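Local coordinates for uncharacterized conserved protein (Methanopyrus kandleri AV19, PDB 2QYA), which is of unknown function but belongs to the DUF424 family and folds as a mixed beta sheet packed with helices, at residues A[48-52]-A[53-57]; A[56-59]-A[60-63]. The protein carries 2 engineered substitutions. All coordinates share one frame; numbering follows the deposited sequence.

Contact 1: A[48-52]-A[53-57]; sequences KSMEP and DRAAK. Engineered in segment 48-52: Met50 (natural residue Leu).
Met50 CE lies against the aliphatic stem of Arg54, 3.3 Å from Arg54 CG and close also to its CB and CD. The two side chains meet at about a right angle. Met50 is an engineered residue, leucine in the natural protein. Its CG sits between the backbone N and the carbonyl carbon (chi1 65°), and the chain bends at chi3 (-62°), which carries the methyl across to Arg54. Nearer the backbone, Met50 CG packs on Ala55 CB at 3.9 Å, and SD lies over Ala55 CA. Arg54 runs extended from CG to NE, with CG anti to its backbone N (chi1 -159°). Its stem thus offers CH2 groups to the methionine, and CE approaches the guanidinium obliquely.

This is the turn from the edge strand 48-50 into helix 52-66, with Glu51 at the N-cap position and Pro52 in the first turn. Glu51 O accepts from Ala55 N at 3.0 Å. Arg54 N adds a weak bond to the same oxygen at 2.7 Å. Pro52 O accepts from Ala56 N at 2.9 Å. Ala55 CB also leans on Pro52 O, at 3.4 Å.

Backbone hydrogen bonds between Lys48 and Leu8 and between Met50 and Val6 join this strand to strand 6-13. Met50 also packs on Leu8, and Ala55 on Val6. Pro52 and Ala55 reach Val84 of helix 79-87, and Pro52 touches Leu80 as well.

Contact 2: A[56-59]-A[60-63]; sequences AKKI and REAV
This is a local contact between successive turns in the middle of helix 52-66, one face of which is buried and the other open to solvent. Four backbone bonds of the alpha-helical i to i+4 kind run through it. Arg60 N gives to Ala56 O at 3.0 Å. Glu61, Ala62 and Val63 bond in the same way to Lys57, Lys58 and Ile59.

On the exposed side, Lys57 and Glu61 form an i to i+4 salt bridge, Lys57 NZ to Glu61 OE2 at 3.2 Å. The ammonium meets the oxygen on its syn side, 28° out of the carboxylate plane. Lys57 runs out straight and bends only at its last torsion (chi4 -76°), which turns NZ to the carboxylate. The same oxygen also touches Lys57 CE at 3.3 Å, so the aliphatic stem shares the contact. Glu61 has CG beside its backbone N (chi1 -67°) and reaches back along the helix, CG lying 3.3 Å from Lys57 O. Its other oxygen faces the stem of Lys58: Glu61 OE1 lies 3.8 Å from Lys58 CD.

Arg60 runs extended back along the preceding turn. Its CG is 3.4 Å from Ala56 O, and its guanidinium comes obliquely to the Lys57 backbone, with NH1 3.9 Å from Lys57 CA. Val63 CG2 and Ala62 CB rest near the carbonyl oxygens of the preceding turn.

The buried face looks onto the sheet. Ile59 packs on Leu8 of strand 6-13, on Leu19 and Leu21 of strand 16-23, and on Ala88 and Leu90 in a loop; Ala62 joins it on Leu19, and Lys58 touches Leu8.

Both contacts belong to helix 52-66, and they share Ala56 and Lys57. Contact 1 is the entry to the helix and ties it to the edge strand 48-50. Contact 2 lies wholly within the helix, its centre about 9 Å from that of contact 1. Each is part core, part surface. In contact 1, apolar packing leads among the side chains; in contact 2, a salt bridge does, on the outer face. On their inner sides both rest on strand 6-13. Contact 1 adds helix 79-87, contact 2 strand 16-23. They touch where Met50 CE packs on Lys58 CD at 4.0 Å. The like charges Lys48 NZ and Lys58 NZ lie 4.2 Å apart.

Contact 1: A[48-52]-A[53-57]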
# COMPACT_ATOMS: atom_id res chain seq x y z
N LYS A 48 2.18 15.54 -5.45
CA LYS A 48 2.41 16.52 -6.48
C LYS A 48 1.05 17.14 -6.88
O LYS A 48 0.08 16.40 -7.18
CB LYS A 48 3.09 15.88 -7.68
CG LYS A 48 3.23 16.81 -8.89
CD LYS A 48 4.12 16.19 -9.96
CE LYS A 48 4.16 17.09 -11.20
NZ LYS A 48 5.24 16.72 -12.17
N SER A 49 0.97 18.46 -6.88
CA SER A 49 -0.27 19.15 -7.22
C SER A 49 -0.39 19.17 -8.72
O SER A 49 0.53 19.60 -9.43
CB SER A 49 -0.33 20.56 -6.62
OG SER A 49 -1.53 21.27 -6.97
N MET A 50 -1.49 18.63 -9.23
CA MET A 50 -1.67 18.66 -10.68
C MET A 50 -3.13 18.81 -11.11
O MET A 50 -4.06 18.74 -10.30
CB MET A 50 -0.95 17.49 -11.38
CG MET A 50 -1.45 16.06 -11.06
SD MET A 50 -0.27 14.68 -11.34
CE MET A 50 0.10 14.69 -13.02
N GLU A 51 -3.28 19.08 -12.39
CA GLU A 51 -4.56 19.26 -13.03
C GLU A 51 -5.14 17.86 -13.29
O GLU A 51 -4.44 16.97 -13.79
CB GLU A 51 -4.36 20.05 -14.34
CG GLU A 51 -5.64 20.50 -15.05
CD GLU A 51 -6.46 21.57 -14.30
OE1 GLU A 51 -5.95 22.19 -13.31
OE2 GLU A 51 -7.64 21.80 -14.72
N PRO A 52 -6.42 17.67 -12.96
CA PRO A 52 -7.16 16.39 -13.04
C PRO A 52 -6.81 15.56 -14.27
O PRO A 52 -6.53 14.37 -14.14
CB PRO A 52 -8.64 16.83 -13.08
CG PRO A 52 -8.64 18.36 -12.90
CD PRO A 52 -7.27 18.76 -12.44
N ASP A 53 -6.81 16.18 -15.45
CA ASP A 53 -6.51 15.47 -16.70
C ASP A 53 -5.10 14.89 -16.68
O ASP A 53 -4.89 13.79 -17.17
CB ASP A 53 -6.66 16.39 -17.91
CG ASP A 53 -8.11 16.59 -18.31
OD1 ASP A 53 -9.05 16.23 -17.54
OD2 ASP A 53 -8.30 17.13 -19.43
N ARG A 54 -4.14 15.64 -16.14
CA ARG A 54 -2.79 15.11 -15.99
C ARG A 54 -2.72 14.02 -14.92
O ARG A 54 -1.98 13.06 -15.08
CB ARG A 54 -1.75 16.22 -15.72
CG ARG A 54 -0.32 15.76 -16.09
CD ARG A 54 0.79 16.86 -15.96
NE ARG A 54 2.15 16.33 -16.20
CZ ARG A 54 2.62 15.84 -17.36
NH1 ARG A 54 3.89 15.41 -17.44
NH2 ARG A 54 1.84 15.76 -18.44
N ALA A 55 -3.48 14.17 -13.85
CA ALA A 55 -3.54 13.11 -12.83
C ALA A 55 -4.07 11.79 -13.42
O ALA A 55 -3.44 10.74 -13.25
CB ALA A 55 -4.35 13.56 -11.62
N ALA A 56 -5.18 11.86 -14.15
CA ALA A 56 -5.76 10.71 -14.86
C ALA A 56 -4.76 10.00 -15.76
O ALA A 56 -4.70 8.76 -15.78
CB ALA A 56 -7.02 11.10 -15.65
N LYS A 57 -3.96 10.78 -16.49
CA LYS A 57 -2.93 10.22 -17.37
C LYS A 57 -1.88 9.46 -16.54
O LYS A 57 -1.55 8.32 -16.88
CB LYS A 57 -2.31 11.31 -18.24
CG LYS A 57 -1.08 10.91 -19.03
CD LYS A 57 -0.73 11.94 -20.12
CE LYS A 57 0.60 11.58 -20.83
NZ LYS A 57 1.79 11.91 -19.96

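Contact 2: A[56-59]-A[60-63]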
# COMPACT_ATOMS: atom_id res chain seq x y z
N ALA A 56 -5.18 11.86 -14.15
CA ALA A 56 -5.76 10.71 -14.86
C ALA A 56 -4.76 10.00 -15.76
O ALA A 56 -4.70 8.76 -15.78
CB ALA A 56 -7.02 11.10 -15.65
N LYS A 57 -3.96 10.78 -16.49
CA LYS A 57 -2.93 10.22 -17.37
C LYS A 57 -1.88 9.46 -16.54
O LYS A 57 -1.55 8.32 -16.88
CB LYS A 57 -2.31 11.31 -18.24
CG LYS A 57 -1.08 10.91 -19.03
CD LYS A 57 -0.73 11.94 -20.12
CE LYS A 57 0.60 11.58 -20.83
NZ LYS A 57 1.79 11.91 -19.96
N LYS A 58 -1.36 10.08 -15.48
CA LYS A 58 -0.35 9.43 -14.62
C LYS A 58 -0.87 8.15 -13.94
O LYS A 58 -0.13 7.19 -13.76
CB LYS A 58 0.21 10.39 -13.57
CG LYS A 58 1.69 10.82 -13.80
CD LYS A 58 1.87 11.72 -15.04
CE LYS A 58 3.33 12.28 -15.20
NZ LYS A 58 3.73 13.28 -14.14
N ILE A 59 -2.13 8.18 -13.53
CA ILE A 59 -2.79 7.03 -12.90
C ILE A 59 -2.89 5.88 -13.88
O ILE A 59 -2.45 4.78 -13.57
CB ILE A 59 -4.18 7.43 -12.27
CG1 ILE A 59 -4.03 7.61 -10.78
CG2 ILE A 59 -5.22 6.39 -12.49
CD1 ILE A 59 -3.19 8.72 -10.41
N ARG A 60 -3.39 6.15 -15.08
CA ARG A 60 -3.39 5.18 -16.16
C ARG A 60 -2.02 4.57 -16.37
O ARG A 60 -1.90 3.35 -16.50
CB ARG A 60 -3.79 5.82 -17.48
CG ARG A 60 -5.25 5.98 -17.70
CD ARG A 60 -5.53 6.43 -19.14
NE ARG A 60 -6.84 7.07 -19.24
CZ ARG A 60 -7.06 8.38 -19.35
NH1 ARG A 60 -6.05 9.26 -19.42
NH2 ARG A 60 -8.32 8.83 -19.41
N GLU A 61 -0.99 5.41 -16.45
CA GLU A 61 0.36 4.92 -16.77
C GLU A 61 0.95 4.06 -15.66
O GLU A 61 1.63 3.09 -15.94
CB GLU A 61 1.31 6.07 -17.07
CG GLU A 61 1.00 6.87 -18.35
CD GLU A 61 1.75 8.22 -18.41
OE1 GLU A 61 2.18 8.72 -17.33
OE2 GLU A 61 1.89 8.79 -19.51
N ALA A 62 0.72 4.42 -14.39
CA ALA A 62 1.26 3.66 -13.28
C ALA A 62 0.55 2.30 -13.21
O ALA A 62 1.19 1.29 -12.92
CB ALA A 62 1.14 4.41 -11.97
N VAL A 63 -0.75 2.27 -13.51
CA VAL A 63 -1.52 1.01 -13.52
C VAL A 63 -0.98 0.03 -14.58
O VAL A 63 -0.73 -1.12 -14.26
CB VAL A 63 -3.06 1.25 -13.64
CG1 VAL A 63 -3.80 -0.03 -14.05
CG2 VAL A 63 -3.61 1.74 -12.32